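Local coordinates for hypothetical protein, conserved (Leishmania major, PDB 2B4W) that is of unknown function but belongs to the DUF1861 family, placed in a clan with beta-fructosidases, consistent with a beta-propeller-like fold and perhaps a carbohydrate-related role, at residues S38-T43 and T118-T123. Residues are numbered along the deposited sequence; the frame is centred on the assembly and turned at random.
Sequences SYKGKT and TPDELT
The ring of Tyr39 is sandwiched between Pro119 on one face and Lys40 CG on the other. Pro119 CD lies 3.7 Å from the centroid of the Tyr39 ring and 21° off its normal, a CH-pi contact. It is displaced toward the rim, touching Tyr39 CE1 at 3.4 Å, and the two side chains meet tip to tip. Across the opposite face, Lys40 CG stands 4.1 Å above the ring plane, also offset toward the rim. The edge is taken by Asp120, whose OD2 lies in the ring plane 3.0 Å from Tyr39 CE2, with the carboxylate turned 73° against the ring.

Tyr39 CG is anti to the backbone N (chi1 -177°), beside the carbonyl carbon. The hydroxyl lies between two oxygens: Tyr39 OH makes a weak hydrogen bond with Thr118 OG1 at 2.8 Å, and Asp120 OD2 is a second candidate for its proton at 3.2 Å. Lys40, its chain extended beyond CG, brings NZ to 2.8 Å from Asp120 OD2, nearly along the C-O axis. The ammonium of this salt bridge sits beside the same oxygen that borders the ring edge and hydroxyl, and would be expected to favour the charged carboxylate.

Two-residue beta-hairpins thus meet through side chains at their turns: type I' Tyr39-Lys42, linking strands 37-39 and 42-50, and type I Thr118-Glu121, linking strands 110-116 and 121-127. They belong to separate sheets, consistent with adjacent blades of a beta-propeller, as in the beta-fructosidase clan. Phe309 of strand 308-309, which pairs in parallel with 37-39, touches both Tyr39 and Pro119, and Met93 of strand 92-100 also packs on the proline. From strand 42-50, Tyr46 OH hydrogen-bonds to the backbone carbonyl of Pro119, a further link between the sheets.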
loop_
_atom_site.group_PDB
_atom_site.type_symbol
_atom_site.label_atom_id
_atom_site.label_comp_id
_atom_site.label_asym_id
_atom_site.label_seq_id
_atom_site.Cartn_x
_atom_site.Cartn_y
_atom_site.Cartn_z
ATOM N N SER A 38 -5.656 12.000 6.165
ATOM C CA SER A 38 -5.795 13.391 6.622
ATOM C C SER A 38 -5.631 13.486 8.129
ATOM O O SER A 38 -5.999 12.570 8.867
ATOM C CB SER A 38 -7.161 13.946 6.182
ATOM O OG SER A 38 -7.922 14.300 7.316
ATOM N N TYR A 39 -5.069 14.589 8.596
ATOM C CA TYR A 39 -4.839 14.827 10.009
ATOM C C TYR A 39 -4.750 16.336 10.214
ATOM O O TYR A 39 -4.186 17.015 9.355
ATOM C CB TYR A 39 -3.585 14.095 10.442
ATOM C CG TYR A 39 -3.185 14.147 11.889
ATOM C CD1 TYR A 39 -3.996 13.588 12.868
ATOM C CD2 TYR A 39 -1.990 14.744 12.290
ATOM C CE1 TYR A 39 -3.653 13.614 14.214
ATOM C CE2 TYR A 39 -1.644 14.780 13.624
ATOM C CZ TYR A 39 -2.472 14.219 14.576
ATOM O OH TYR A 39 -2.116 14.258 15.901
ATOM N N LYS A 40 -5.333 16.828 11.296
ATOM C CA LYS A 40 -5.285 18.246 11.657
ATOM C C LYS A 40 -5.599 19.156 10.470
ATOM O O LYS A 40 -5.018 20.229 10.263
ATOM C CB LYS A 40 -3.926 18.618 12.256
ATOM C CG LYS A 40 -3.714 18.336 13.736
ATOM C CD LYS A 40 -2.268 18.578 14.163
ATOM C CE LYS A 40 -2.087 18.506 15.668
ATOM N NZ LYS A 40 -0.732 18.095 16.122
ATOM N N GLY A 41 -6.567 18.749 9.649
ATOM C CA GLY A 41 -7.043 19.585 8.567
ATOM C C GLY A 41 -6.231 19.534 7.305
ATOM O O GLY A 41 -6.507 20.237 6.329
ATOM N N LYS A 42 -5.197 18.685 7.245
ATOM C CA LYS A 42 -4.438 18.609 6.014
ATOM C C LYS A 42 -4.154 17.162 5.586
ATOM O O LYS A 42 -4.034 16.288 6.435
ATOM C CB LYS A 42 -3.092 19.333 6.142
ATOM C CG LYS A 42 -2.989 20.338 7.268
ATOM C CD LYS A 42 -1.958 21.418 6.979
ATOM C CE LYS A 42 -1.515 22.122 8.263
ATOM N NZ LYS A 42 -0.571 23.251 7.966
ATOM N N THR A 43 -4.052 17.029 4.271
ATOM C CA THR A 43 -3.715 15.801 3.589
ATOM C C THR A 43 -2.216 15.562 3.841
ATOM O O THR A 43 -1.417 16.494 3.750
ATOM C CB THR A 43 -4.030 15.890 2.099
ATOM O OG1 THR A 43 -5.443 15.987 1.907
ATOM C CG2 THR A 43 -3.582 14.636 1.350
ATOM N N THR A 118 -1.428 8.209 17.181
ATOM C CA THR A 118 -1.785 9.298 16.283
ATOM C C THR A 118 -0.630 9.459 15.304
ATOM O O THR A 118 0.464 8.989 15.621
ATOM C CB THR A 118 -2.092 10.567 17.095
ATOM O OG1 THR A 118 -2.769 11.535 16.288
ATOM C CG2 THR A 118 -0.789 11.209 17.521
ATOM N N PRO A 119 -0.810 10.047 14.134
ATOM C CA PRO A 119 0.207 10.119 13.065
ATOM C C PRO A 119 1.467 10.898 13.485
ATOM O O PRO A 119 2.494 10.704 12.817
ATOM C CB PRO A 119 -0.502 10.900 11.947
ATOM C CG PRO A 119 -1.953 10.603 12.199
ATOM C CD PRO A 119 -2.058 10.635 13.713
ATOM N N ASP A 120 1.302 11.593 14.561
ATOM C CA ASP A 120 2.179 12.422 15.331
ATOM C C ASP A 120 2.868 11.712 16.502
ATOM O O ASP A 120 3.944 12.117 16.934
ATOM C CB ASP A 120 1.371 13.589 15.932
ATOM C CG ASP A 120 1.632 14.943 15.373
ATOM O OD1 ASP A 120 2.763 15.364 15.064
ATOM O OD2 ASP A 120 0.648 15.745 15.338
ATOM N N GLU A 121 2.214 10.671 17.021
ATOM C CA GLU A 121 2.741 9.905 18.143
ATOM C C GLU A 121 2.458 8.411 17.995
ATOM O O GLU A 121 1.427 7.891 18.426
ATOM C CB GLU A 121 2.170 10.396 19.474
ATOM C CG GLU A 121 2.716 11.721 19.981
ATOM C CD GLU A 121 1.846 12.351 21.056
ATOM O OE1 GLU A 121 1.861 11.879 22.220
ATOM O OE2 GLU A 121 1.126 13.328 20.732
ATOM N N LEU A 122 3.407 7.719 17.380
ATOM C CA LEU A 122 3.303 6.306 17.074
ATOM C C LEU A 122 4.170 5.451 17.971
ATOM O O LEU A 122 5.357 5.685 18.153
ATOM C CB LEU A 122 3.670 6.077 15.599
ATOM C CG LEU A 122 2.712 6.800 14.635
ATOM C CD1 LEU A 122 3.235 6.835 13.217
ATOM C CD2 LEU A 122 1.326 6.145 14.705
ATOM N N THR A 123 3.548 4.448 18.567
ATOM C CA THR A 123 4.261 3.657 19.564
ATOM C C THR A 123 4.373 2.221 19.061
ATOM O O THR A 123 3.329 1.631 18.825
ATOM C CB THR A 123 3.558 3.654 20.932
ATOM O OG1 THR A 123 3.481 4.980 21.470
ATOM C CG2 THR A 123 4.358 2.829 21.941
#